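Local coordinates for flavin-nucleotide-binding protein (Mycobacterium smegmatis, PDB 4YBN) that binds FAD and heme in a split beta-barrel of the pyridoxamine 5'-phosphate oxidase superfamily and probably acts as an oxidoreductase, at residues T135-A140 with P206-V211; L39-H44 with L70-E75; R24-L29 with F52-D57; G56-I61 with R120-A125. One frame throughout, in Å; residues are numbered along the deposited sequence.

Contact 1: residues T135-A140 with P206-V211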
loop_
_atom_site.group_PDB
_atom_site.type_symbol
_atom_site.label_atom_id
_atom_site.label_comp_id
_atom_site.label_asym_id
_atom_site.label_seq_id
_atom_site.Cartn_x
_atom_site.Cartn_y
_atom_site.Cartn_z
ATOM N N THR A 135 -13.186 -16.057 14.537
ATOM C CA THR A 135 -12.765 -17.391 14.886
ATOM C C THR A 135 -13.840 -18.056 15.744
ATOM O O THR A 135 -14.079 -19.236 15.607
ATOM C CB THR A 135 -11.406 -17.359 15.605
ATOM O OG1 THR A 135 -10.375 -17.101 14.634
ATOM C CG2 THR A 135 -11.087 -18.638 16.260
ATOM N N ALA A 136 -14.470 -17.306 16.626
ATOM C CA ALA A 136 -15.419 -17.920 17.533
ATOM C C ALA A 136 -16.636 -18.361 16.740
ATOM O O ALA A 136 -17.361 -19.207 17.196
ATOM C CB ALA A 136 -15.813 -16.926 18.611
ATOM N N GLU A 137 -16.874 -17.784 15.562
ATOM C CA GLU A 137 -18.029 -18.180 14.711
ATOM C C GLU A 137 -17.802 -19.360 13.772
ATOM O O GLU A 137 -18.735 -19.893 13.228
ATOM C CB GLU A 137 -18.536 -16.996 13.890
ATOM C CG GLU A 137 -18.942 -15.748 14.733
ATOM C CD GLU A 137 -19.015 -14.437 13.933
ATOM O OE1 GLU A 137 -18.667 -14.456 12.715
ATOM O OE2 GLU A 137 -19.398 -13.389 14.537
ATOM N N LEU A 138 -16.559 -19.738 13.528
ATOM C CA LEU A 138 -16.264 -20.745 12.555
ATOM C C LEU A 138 -15.886 -22.076 13.239
ATOM O O LEU A 138 -15.368 -22.104 14.341
ATOM C CB LEU A 138 -15.046 -20.305 11.730
ATOM C CG LEU A 138 -15.039 -18.979 11.011
ATOM C CD1 LEU A 138 -13.636 -18.521 10.716
ATOM C CD2 LEU A 138 -15.754 -19.132 9.703
ATOM N N ARG A 139 -16.085 -23.157 12.531
ATOM C CA ARG A 139 -15.398 -24.418 12.831
ATOM C C ARG A 139 -13.865 -24.278 12.906
ATOM O O ARG A 139 -13.263 -23.381 12.289
ATOM C CB ARG A 139 -15.706 -25.488 11.791
ATOM C CG ARG A 139 -15.087 -25.346 10.422
ATOM C CD ARG A 139 -15.255 -26.610 9.604
ATOM N NE ARG A 139 -14.831 -26.468 8.196
ATOM C CZ ARG A 139 -13.562 -26.354 7.774
ATOM N NH1 ARG A 139 -12.543 -26.309 8.608
ATOM N NH2 ARG A 139 -13.310 -26.180 6.500
ATOM N N ALA A 140 -13.271 -25.159 13.703
ATOM C CA ALA A 140 -11.823 -25.338 13.784
ATOM C C ALA A 140 -11.318 -25.714 12.409
ATOM O O ALA A 140 -11.956 -26.457 11.676
ATOM C CB ALA A 140 -11.478 -26.462 14.755
ATOM N N PRO A 206 -28.625 -14.335 8.166
ATOM C CA PRO A 206 -28.126 -13.068 8.697
ATOM C C PRO A 206 -26.649 -12.834 8.587
ATOM O O PRO A 206 -25.880 -13.795 8.384
ATOM C CB PRO A 206 -28.481 -13.144 10.182
ATOM C CG PRO A 206 -28.531 -14.575 10.429
ATOM C CD PRO A 206 -29.139 -15.181 9.236
ATOM N N LEU A 207 -26.252 -11.592 8.801
ATOM C CA LEU A 207 -24.822 -11.291 8.878
ATOM C C LEU A 207 -24.342 -11.732 10.221
ATOM O O LEU A 207 -24.977 -11.430 11.184
ATOM C CB LEU A 207 -24.550 -9.838 8.795
ATOM C CG LEU A 207 -24.712 -9.078 7.526
ATOM C CD1 LEU A 207 -24.444 -7.623 7.846
ATOM C CD2 LEU A 207 -23.784 -9.621 6.445
ATOM N N PRO A 208 -23.159 -12.359 10.280
ATOM C CA PRO A 208 -22.574 -12.672 11.540
ATOM C C PRO A 208 -22.098 -11.455 12.291
ATOM O O PRO A 208 -21.845 -10.402 11.706
ATOM C CB PRO A 208 -21.384 -13.583 11.192
ATOM C CG PRO A 208 -21.371 -13.814 9.749
ATOM C CD PRO A 208 -22.403 -12.886 9.121
ATOM N N PRO A 209 -22.025 -11.545 13.632
ATOM C CA PRO A 209 -21.697 -10.323 14.378
ATOM C C PRO A 209 -20.386 -9.746 13.994
ATOM O O PRO A 209 -20.257 -8.538 13.897
ATOM C CB PRO A 209 -21.627 -10.813 15.834
ATOM C CG PRO A 209 -22.623 -11.908 15.844
ATOM C CD PRO A 209 -22.457 -12.631 14.530
ATOM N N SER A 210 -19.415 -10.611 13.720
ATOM C CA SER A 210 -18.109 -10.144 13.333
ATOM C C SER A 210 -18.174 -9.326 12.078
ATOM O O SER A 210 -17.455 -8.342 11.931
ATOM C CB SER A 210 -17.159 -11.314 13.103
ATOM O OG SER A 210 -17.524 -12.137 12.013
ATOM N N VAL A 211 -19.046 -9.716 11.164
ATOM C CA VAL A 211 -19.083 -8.998 9.928
ATOM C C VAL A 211 -19.862 -7.712 10.151
ATOM O O VAL A 211 -19.585 -6.721 9.493
ATOM C CB VAL A 211 -19.751 -9.794 8.838
ATOM C CG1 VAL A 211 -19.986 -8.955 7.595
ATOM C CG2 VAL A 211 -18.901 -10.980 8.494
#
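E137, at the end of the short helix 134-137, reaches across to the proline-rich start of helix 209-212 and ends against P208, P209 and S210. Its CB points at the other segment. With CG anti to the carbonyl carbon and the chain extended beyond it (chi2 161°), CB and CG serve as a spacer and the carboxylate does the touching. CD lies near P208 CB, with E137 OE1 closer still at 3.2 Å, the two side chains meeting at about a right angle. OE1 accepts the hydroxyl of S210 (OG to E137 OE1 2.7 Å), from the syn side but 30° out of the carboxylate plane; R134 pairs with the same oxygen in a salt bridge. OE2 takes S210 N through its syn lone pair (2.9 Å), and P209 CD lies 3.2 Å from E137 OE2. One carboxylate grips both the backbone N-H and the hydroxyl of a single serine. W182 of the second subunit packs on P208. Since P208 holds the N-cap position and P209 has no N-H to give, S210 supplies the first N-H of this helix. An acidic side chain from elsewhere in the chain receiving a first-turn N-H is an arrangement typical of helix N-termini.

Contact 2: residues L39-H44 with L70-E75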
loop_
_atom_site.group_PDB
_atom_site.type_symbol
_atom_site.label_atom_id
_atom_site.label_comp_id
_atom_site.label_asym_id
_atom_site.label_seq_id
_atom_site.Cartn_x
_atom_site.Cartn_y
_atom_site.Cartn_z
ATOM N N LEU A 39 12.458 -9.129 -0.562
ATOM C CA LEU A 39 13.520 -10.011 -0.299
ATOM C C LEU A 39 14.415 -10.072 -1.567
ATOM O O LEU A 39 14.146 -9.428 -2.580
ATOM C CB LEU A 39 13.007 -11.387 0.042
ATOM C CG LEU A 39 12.249 -12.193 -0.995
ATOM C CD1 LEU A 39 12.428 -13.674 -0.752
ATOM C CD2 LEU A 39 10.771 -11.818 -0.947
ATOM N N VAL A 40 15.487 -10.832 -1.468
ATOM C CA VAL A 40 16.475 -10.930 -2.542
ATOM C C VAL A 40 16.486 -12.381 -3.013
ATOM O O VAL A 40 16.479 -13.333 -2.192
ATOM C CB VAL A 40 17.824 -10.550 -2.003
ATOM C CG1 VAL A 40 18.871 -10.511 -3.103
ATOM C CG2 VAL A 40 17.784 -9.180 -1.325
ATOM N N ARG A 41 16.403 -12.558 -4.326
ATOM C CA ARG A 41 16.638 -13.863 -4.978
ATOM C C ARG A 41 17.674 -13.687 -6.050
ATOM O O ARG A 41 17.532 -12.802 -6.933
ATOM C CB ARG A 41 15.381 -14.353 -5.660
ATOM C CG ARG A 41 14.225 -14.501 -4.717
ATOM C CD ARG A 41 14.336 -15.787 -3.885
ATOM N NE ARG A 41 15.127 -15.693 -2.646
ATOM C CZ ARG A 41 15.556 -16.742 -1.935
ATOM N NH1 ARG A 41 15.358 -17.976 -2.365
ATOM N NH2 ARG A 41 16.223 -16.554 -0.808
ATOM N N ASP A 42 18.753 -14.468 -5.944
ATOM C CA ASP A 42 19.840 -14.441 -6.925
ATOM C C ASP A 42 20.316 -13.049 -7.208
ATOM O O ASP A 42 20.454 -12.633 -8.351
ATOM C CB ASP A 42 19.408 -15.184 -8.188
ATOM C CG ASP A 42 18.969 -16.624 -7.867
ATOM O OD1 ASP A 42 19.540 -17.219 -6.912
ATOM O OD2 ASP A 42 18.033 -17.145 -8.506
ATOM N N GLY A 43 20.566 -12.323 -6.129
ATOM C CA GLY A 43 21.019 -10.970 -6.223
ATOM C C GLY A 43 19.984 -9.940 -6.637
ATOM O O GLY A 43 20.245 -8.752 -6.479
ATOM N N HIS A 44 18.819 -10.381 -7.110
ATOM C CA HIS A 44 17.764 -9.472 -7.599
ATOM C C HIS A 44 16.714 -9.191 -6.469
ATOM O O HIS A 44 16.497 -10.008 -5.604
ATOM C CB HIS A 44 17.093 -10.074 -8.860
ATOM C CG HIS A 44 18.064 -10.430 -9.962
ATOM N ND1 HIS A 44 19.222 -9.716 -10.204
ATOM C CD2 HIS A 44 18.049 -11.432 -10.878
ATOM C CE1 HIS A 44 19.877 -10.262 -11.210
ATOM N NE2 HIS A 44 19.186 -11.304 -11.640
ATOM N N LEU A 70 6.851 -17.546 -0.190
ATOM C CA LEU A 70 6.773 -17.889 1.249
ATOM C C LEU A 70 7.824 -18.914 1.646
ATOM O O LEU A 70 8.409 -18.796 2.726
ATOM C CB LEU A 70 5.361 -18.334 1.645
ATOM C CG LEU A 70 4.337 -17.212 1.471
ATOM C CD1 LEU A 70 3.001 -17.835 1.783
ATOM C CD2 LEU A 70 4.573 -16.037 2.403
ATOM N N ARG A 71 8.071 -19.900 0.781
ATOM C CA ARG A 71 9.160 -20.868 1.023
ATOM C C ARG A 71 10.515 -20.209 1.181
ATOM O O ARG A 71 11.307 -20.620 2.002
ATOM C CB ARG A 71 9.276 -21.920 -0.089
ATOM C CG ARG A 71 8.319 -23.076 0.021
ATOM C CD ARG A 71 8.586 -24.055 -1.116
ATOM N NE ARG A 71 7.513 -25.031 -1.197
ATOM C CZ ARG A 71 7.522 -26.090 -2.001
ATOM N NH1 ARG A 71 8.557 -26.308 -2.810
ATOM N NH2 ARG A 71 6.490 -26.937 -1.986
ATOM N N ALA A 72 10.770 -19.196 0.412
ATOM C CA ALA A 72 12.032 -18.468 0.468
ATOM C C ALA A 72 12.183 -17.815 1.805
ATOM O O ALA A 72 13.209 -17.915 2.456
ATOM C CB ALA A 72 12.117 -17.460 -0.666
ATOM N N LEU A 73 11.104 -17.241 2.326
ATOM C CA LEU A 73 11.148 -16.659 3.622
ATOM C C LEU A 73 11.260 -17.700 4.725
ATOM O O LEU A 73 11.948 -17.486 5.703
ATOM C CB LEU A 73 9.865 -15.863 3.867
ATOM C CG LEU A 73 9.681 -14.597 2.986
ATOM C CD1 LEU A 73 8.270 -14.081 3.253
ATOM C CD2 LEU A 73 10.694 -13.555 3.385
ATOM N N ALA A 74 10.565 -18.808 4.572
ATOM C CA ALA A 74 10.630 -19.892 5.538
ATOM C C ALA A 74 12.086 -20.463 5.633
ATOM O O ALA A 74 12.577 -20.782 6.693
ATOM C CB ALA A 74 9.749 -20.995 5.118
ATOM N N GLU A 75 12.783 -20.425 4.523
ATOM C CA GLU A 75 14.179 -20.912 4.438
ATOM C C GLU A 75 15.180 -19.864 4.907
ATOM O O GLU A 75 16.390 -20.113 4.906
ATOM C CB GLU A 75 14.481 -21.341 3.016
ATOM C CG GLU A 75 13.721 -22.632 2.681
ATOM C CD GLU A 75 13.734 -23.036 1.186
ATOM O OE1 GLU A 75 14.427 -22.447 0.333
ATOM O OE2 GLU A 75 12.976 -23.957 0.820
HETATM O O HOH W 1 15.676 -18.258 1.292
#
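Just before strand 34-41 of the split barrel turns into its beta hairpin, L39 and R41 on one face of the strand meet A72 and L73 of helix 68-74. The strand and helix segments run nearly perpendicular, at 100°, with their axes 10.0 Å apart. A72 is central: its methyl touches L39 CD1 (3.8 Å from A72 CB) and also lies over the centre of the R41 guanidinium, 3.6 Å above its plane. R41 gets there by folding back. Bends at chi2 (-78°) and chi3 (86°) bring R41 NE to 2.8 Å from V40 O, a hydrogen bond that helps to hold the flat group beneath the methyl. A water extends the link, donating to A72 O (2.7 Å) and weakly bound by R41 NH2. L39 CD1 makes a looser contact with L73 CD2, while L39 and L73 both lean on F48 of the next strand. On the same helix L70 turns away from the hairpin and touches FAD. Beyond R41 the chain reverses through a type I' turn from R41 to H44, the turn characteristic of two-residue beta hairpins; the contact thus joins a hairpin end of the split barrel to the helix bordering its flavin site.

Contact 3: residues R24-L29 with F52-D57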
loop_
_atom_site.group_PDB
_atom_site.type_symbol
_atom_site.label_atom_id
_atom_site.label_comp_id
_atom_site.label_asym_id
_atom_site.label_seq_id
_atom_site.Cartn_x
_atom_site.Cartn_y
_atom_site.Cartn_z
ATOM N N ARG A 24 2.609 4.323 18.275
ATOM C CA ARG A 24 2.180 4.784 16.934
ATOM C C ARG A 24 2.402 3.715 15.898
ATOM O O ARG A 24 1.610 3.563 14.989
ATOM C CB ARG A 24 2.946 6.045 16.523
ATOM C CG ARG A 24 2.616 7.259 17.414
ATOM C CD ARG A 24 3.030 8.584 16.749
ATOM N NE ARG A 24 2.624 9.740 17.549
ATOM C CZ ARG A 24 1.506 10.461 17.382
ATOM N NH1 ARG A 24 0.648 10.179 16.402
ATOM N NH2 ARG A 24 1.250 11.491 18.204
ATOM N N LEU A 25 3.502 2.996 16.032
ATOM C CA LEU A 25 3.719 1.829 15.210
ATOM C C LEU A 25 2.617 0.794 15.274
ATOM O O LEU A 25 2.086 0.384 14.234
ATOM C CB LEU A 25 5.059 1.212 15.480
ATOM C CG LEU A 25 5.288 -0.073 14.681
ATOM C CD1 LEU A 25 5.572 0.238 13.221
ATOM C CD2 LEU A 25 6.385 -0.891 15.300
ATOM N N ASP A 26 2.214 0.407 16.475
ATOM C CA ASP A 26 1.129 -0.529 16.627
ATOM C C ASP A 26 -0.169 -0.033 16.062
ATOM O O ASP A 26 -0.951 -0.800 15.478
ATOM C CB ASP A 26 0.934 -0.905 18.143
ATOM C CG ASP A 26 2.077 -1.718 18.670
ATOM O OD1 ASP A 26 2.877 -2.178 17.861
ATOM O OD2 ASP A 26 2.189 -1.918 19.909
ATOM N N ASP A 27 -0.444 1.234 16.242
ATOM C CA ASP A 27 -1.627 1.806 15.696
ATOM C C ASP A 27 -1.664 1.677 14.156
ATOM O O ASP A 27 -2.659 1.248 13.580
ATOM C CB ASP A 27 -1.744 3.285 16.092
ATOM C CG ASP A 27 -3.061 3.871 15.648
ATOM O OD1 ASP A 27 -4.102 3.441 16.195
ATOM O OD2 ASP A 27 -3.074 4.738 14.729
ATOM N N LEU A 28 -0.544 1.940 13.513
ATOM C CA LEU A 28 -0.495 1.731 12.072
ATOM C C LEU A 28 -0.652 0.309 11.718
ATOM O O LEU A 28 -1.506 -0.042 10.899
ATOM C CB LEU A 28 0.815 2.237 11.529
ATOM C CG LEU A 28 1.022 2.043 10.023
ATOM C CD1 LEU A 28 -0.042 2.744 9.251
ATOM C CD2 LEU A 28 2.378 2.499 9.629
ATOM N N LEU A 29 0.078 -0.580 12.406
ATOM C CA LEU A 29 -0.007 -2.007 12.102
ATOM C C LEU A 29 -1.359 -2.622 12.430
ATOM O O LEU A 29 -1.781 -3.624 11.860
ATOM C CB LEU A 29 1.091 -2.759 12.851
ATOM C CG LEU A 29 2.530 -2.421 12.532
ATOM C CD1 LEU A 29 3.501 -3.205 13.333
ATOM C CD2 LEU A 29 2.826 -2.566 11.037
ATOM N N PHE A 52 -1.216 -9.215 6.652
ATOM C CA PHE A 52 -0.480 -9.545 7.857
ATOM C C PHE A 52 -1.373 -9.155 9.050
ATOM O O PHE A 52 -2.292 -8.304 8.928
ATOM C CB PHE A 52 0.829 -8.802 7.919
ATOM C CG PHE A 52 0.666 -7.396 8.339
ATOM C CD1 PHE A 52 0.310 -6.394 7.392
ATOM C CD2 PHE A 52 0.762 -7.025 9.682
ATOM C CE1 PHE A 52 0.028 -5.092 7.770
ATOM C CE2 PHE A 52 0.494 -5.733 10.061
ATOM C CZ PHE A 52 0.092 -4.752 9.126
ATOM N N GLY A 53 -1.095 -9.716 10.208
ATOM C CA GLY A 53 -1.671 -9.217 11.454
ATOM C C GLY A 53 -0.586 -9.095 12.515
ATOM O O GLY A 53 0.376 -9.874 12.509
ATOM N N ARG A 54 -0.650 -8.074 13.345
ATOM C CA ARG A 54 0.220 -7.947 14.468
ATOM C C ARG A 54 -0.374 -8.791 15.596
ATOM O O ARG A 54 -1.524 -8.528 16.040
ATOM C CB ARG A 54 0.338 -6.504 14.932
ATOM C CG ARG A 54 1.384 -6.356 16.025
ATOM C CD ARG A 54 1.503 -4.955 16.614
ATOM N NE ARG A 54 0.261 -4.396 17.190
ATOM C CZ ARG A 54 -0.106 -4.590 18.462
ATOM N NH1 ARG A 54 0.676 -5.237 19.288
ATOM N NH2 ARG A 54 -1.204 -4.053 18.941
ATOM N N VAL A 55 0.377 -9.790 16.041
ATOM C CA VAL A 55 -0.023 -10.645 17.180
ATOM C C VAL A 55 0.963 -10.366 18.229
ATOM O O VAL A 55 2.013 -10.924 18.240
ATOM C CB VAL A 55 -0.098 -12.093 16.786
ATOM C CG1 VAL A 55 -0.513 -13.015 17.949
ATOM C CG2 VAL A 55 -1.092 -12.220 15.637
ATOM N N GLY A 56 0.615 -9.409 19.054
ATOM C CA GLY A 56 1.525 -8.913 20.064
ATOM C C GLY A 56 2.747 -8.211 19.512
ATOM O O GLY A 56 2.607 -7.182 18.864
ATOM N N ASP A 57 3.902 -8.805 19.691
ATOM C CA ASP A 57 5.138 -8.272 19.211
ATOM C C ASP A 57 5.661 -9.078 18.026
ATOM O O ASP A 57 6.842 -9.082 17.735
ATOM C CB ASP A 57 6.177 -8.215 20.314
ATOM C CG ASP A 57 5.773 -7.288 21.445
ATOM O OD1 ASP A 57 5.252 -6.174 21.225
ATOM O OD2 ASP A 57 5.976 -7.684 22.590
HETATM O O HOH W 2 3.748 -4.263 21.749
HETATM O O HOH W 3 -2.800 -6.083 13.271
#
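D26 and R54 lie flat against each other: the carboxylate and guanidinium planes are only 10° apart, and D26 CG sits 3.5 Å above the guanidinium plane, over its centre. The charges attract, but no N-H of R54 points at the acid; D26 OD1 is 3.5 Å from R54 NE and well out of its plane. Both groups have further partners. R22 forms a salt bridge with D26 OD1, D30 another with R54 NH2, and R54 NH1 donates to G56 O at 2.8 Å, which helps to fix the rotation of the guanidinium. R54 leaves the strand with CG anti to the backbone N and turns at chi3 (57°), presenting a face to the helix. One turn on, L29 meets F52 at about a right angle, its CD2 4.0 Å from F52 CZ, while the same ring carbon approaches L29 O obliquely. L29 CD1 also packs along the aliphatic part of R54. A water accepts from R54 N and lies 3.0 Å from L29 O, a carbonyl that N220 also reaches. Helix 22-29 thus rests on the end of strand 44-55 chiefly through a polar stack and apolar packing round L29. L25 and L28 of the helix pack on strands 99-108 and 161-166, whereas F52 packs on L59 and I61 of strand 58-64, next to its own strand in the sheet.

Contact 4: residues G56-I61 with R120-A125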
loop_
_atom_site.group_PDB
_atom_site.type_symbol
_atom_site.label_atom_id
_atom_site.label_comp_id
_atom_site.label_asym_id
_atom_site.label_seq_id
_atom_site.Cartn_x
_atom_site.Cartn_y
_atom_site.Cartn_z
ATOM N N GLY A 56 0.615 -9.409 19.054
ATOM C CA GLY A 56 1.525 -8.913 20.064
ATOM C C GLY A 56 2.747 -8.211 19.512
ATOM O O GLY A 56 2.607 -7.182 18.864
ATOM N N ASP A 57 3.902 -8.805 19.691
ATOM C CA ASP A 57 5.138 -8.272 19.211
ATOM C C ASP A 57 5.661 -9.078 18.026
ATOM O O ASP A 57 6.842 -9.082 17.735
ATOM C CB ASP A 57 6.177 -8.215 20.314
ATOM C CG ASP A 57 5.773 -7.288 21.445
ATOM O OD1 ASP A 57 5.252 -6.174 21.225
ATOM O OD2 ASP A 57 5.976 -7.684 22.590
ATOM N N GLU A 58 4.781 -9.742 17.333
ATOM C CA GLU A 58 5.143 -10.376 16.084
ATOM C C GLU A 58 4.220 -9.895 14.942
ATOM O O GLU A 58 3.014 -9.751 15.145
ATOM C CB GLU A 58 5.071 -11.859 16.233
ATOM C CG GLU A 58 6.365 -12.426 16.794
ATOM C CD GLU A 58 6.221 -13.849 17.187
ATOM O OE1 GLU A 58 5.158 -14.158 17.811
ATOM O OE2 GLU A 58 7.121 -14.659 16.834
ATOM N N LEU A 59 4.800 -9.696 13.758
ATOM C CA LEU A 59 4.041 -9.559 12.492
ATOM C C LEU A 59 3.924 -10.873 11.791
ATOM O O LEU A 59 4.910 -11.552 11.442
ATOM C CB LEU A 59 4.788 -8.542 11.657
ATOM C CG LEU A 59 4.205 -7.917 10.416
ATOM C CD1 LEU A 59 4.887 -6.573 10.157
ATOM C CD2 LEU A 59 4.338 -8.854 9.247
ATOM N N VAL A 60 2.703 -11.306 11.606
ATOM C CA VAL A 60 2.433 -12.647 11.154
ATOM C C VAL A 60 1.783 -12.690 9.786
ATOM O O VAL A 60 0.834 -11.951 9.557
ATOM C CB VAL A 60 1.499 -13.344 12.174
ATOM C CG1 VAL A 60 1.244 -14.777 11.778
ATOM C CG2 VAL A 60 2.112 -13.242 13.574
ATOM N N ILE A 61 2.253 -13.577 8.911
ATOM C CA ILE A 61 1.651 -13.791 7.613
ATOM C C ILE A 61 1.399 -15.245 7.420
ATOM O O ILE A 61 1.936 -16.119 8.136
ATOM C CB ILE A 61 2.567 -13.238 6.474
ATOM C CG1 ILE A 61 3.949 -13.944 6.435
ATOM C CG2 ILE A 61 2.760 -11.726 6.690
ATOM C CD1 ILE A 61 4.933 -13.447 5.420
ATOM N N ARG A 120 -2.126 -23.503 14.677
ATOM C CA ARG A 120 -3.533 -23.340 14.945
ATOM C C ARG A 120 -3.808 -22.073 15.750
ATOM O O ARG A 120 -4.712 -21.256 15.422
ATOM C CB ARG A 120 -4.096 -24.569 15.636
ATOM C CG ARG A 120 -5.584 -24.454 15.914
ATOM C CD ARG A 120 -6.187 -25.646 16.652
ATOM N NE ARG A 120 -5.958 -26.939 16.007
ATOM C CZ ARG A 120 -6.667 -27.426 14.989
ATOM N NH1 ARG A 120 -7.683 -26.768 14.487
ATOM N NH2 ARG A 120 -6.360 -28.619 14.460
ATOM N N GLY A 121 -2.998 -21.855 16.756
ATOM C CA GLY A 121 -3.201 -20.714 17.642
ATOM C C GLY A 121 -2.868 -19.394 16.919
ATOM O O GLY A 121 -3.570 -18.383 17.086
ATOM N N TYR A 122 -1.765 -19.377 16.152
ATOM C CA TYR A 122 -1.398 -18.156 15.407
ATOM C C TYR A 122 -2.385 -17.860 14.303
ATOM O O TYR A 122 -2.760 -16.686 14.136
ATOM C CB TYR A 122 -0.008 -18.265 14.837
ATOM C CG TYR A 122 1.097 -17.868 15.764
ATOM C CD1 TYR A 122 1.477 -16.541 15.887
ATOM C CD2 TYR A 122 1.745 -18.801 16.574
ATOM C CE1 TYR A 122 2.527 -16.169 16.688
ATOM C CE2 TYR A 122 2.756 -18.398 17.436
ATOM C CZ TYR A 122 3.140 -17.064 17.457
ATOM O OH TYR A 122 4.148 -16.652 18.278
ATOM N N LEU A 123 -2.909 -18.891 13.618
ATOM C CA LEU A 123 -3.867 -18.650 12.567
ATOM C C LEU A 123 -5.207 -18.111 13.081
ATOM O O LEU A 123 -5.771 -17.197 12.509
ATOM C CB LEU A 123 -4.083 -19.861 11.672
ATOM C CG LEU A 123 -2.845 -20.215 10.870
ATOM C CD1 LEU A 123 -3.025 -21.530 10.155
ATOM C CD2 LEU A 123 -2.482 -19.155 9.821
ATOM N N ASP A 124 -5.641 -18.596 14.225
ATOM C CA ASP A 124 -6.808 -18.103 14.882
ATOM C C ASP A 124 -6.577 -16.644 15.210
ATOM O O ASP A 124 -7.472 -15.781 14.980
ATOM C CB ASP A 124 -7.125 -18.876 16.168
ATOM C CG ASP A 124 -7.748 -20.285 15.914
ATOM O OD1 ASP A 124 -7.925 -20.726 14.754
ATOM O OD2 ASP A 124 -8.030 -20.963 16.923
ATOM N N ALA A 125 -5.448 -16.345 15.820
ATOM C CA ALA A 125 -5.183 -14.933 16.162
ATOM C C ALA A 125 -5.090 -14.063 14.878
ATOM O O ALA A 125 -5.558 -12.959 14.879
ATOM C CB ALA A 125 -3.951 -14.778 17.008
#
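Y122 leans from helix 116-130 over strand 58-64, its hydroxyl on E58 and its ring beside V60. With chi1 at -86° and chi2 at -85°, CG stands anti to the carbonyl carbon and the ring swings its hydroxyl end out to E58, with CD1 on the side of V60. E58 adopts a similar first torsion and then runs out extended, carrying its carboxylate clear of the backbone to meet the phenol. There Y122 OH donates to E58 OE1 at 2.7 Å, on the syn lone pair of that oxygen. E58 OE1 lies in the ring plane, at the ring edge, and 3.5 Å from Y122 CE1, while the carboxylate itself is turned 70° from the ring. E58 OE2 lies close to E112 OE2, which would probably raise the proton affinity of one of the two acids; the phenol donates to the other oxygen of E58, probably offsetting part of its charge. V60 sets CG1 anti to its backbone N, which leaves CG2 directed at the helix; this methyl touches Y122 CD1 at 4.1 Å, approaching the ring obliquely. Helix 116-130 therefore lies against the face of the sheet on which E58 and V60 project, with A153 of strand 149-155 beside E58 and V55 of strand 44-55 beside V60. The next residue, L123, touches heme and packs on T149 and on L146 of helix 143-147.

Contacts 3 and 4 are the closest pair, with centres about 11 Å apart; they share G56 and D57 in the turn between adjacent strands, where G53 O and V60 N lie 2.9 Å apart. Contact 2 joins contact 4 through I61, whose CD1 is 4.0 Å from L70 CD2, in the apolar layer beside the flavin. Contact 1, the outlying one, reaches contact 4 through its helix, by a weak hydrogen bond, probably from T135 OG1 to D124 O. Contacts 2 and 4 thus border the flavin and heme pockets, while the side chain of F52 in contact 3 stays about 8 Å from that of H62, the axial ligand of the heme iron. Contacts 1 and 2, with centres about 36 Å apart, both touch the second subunit.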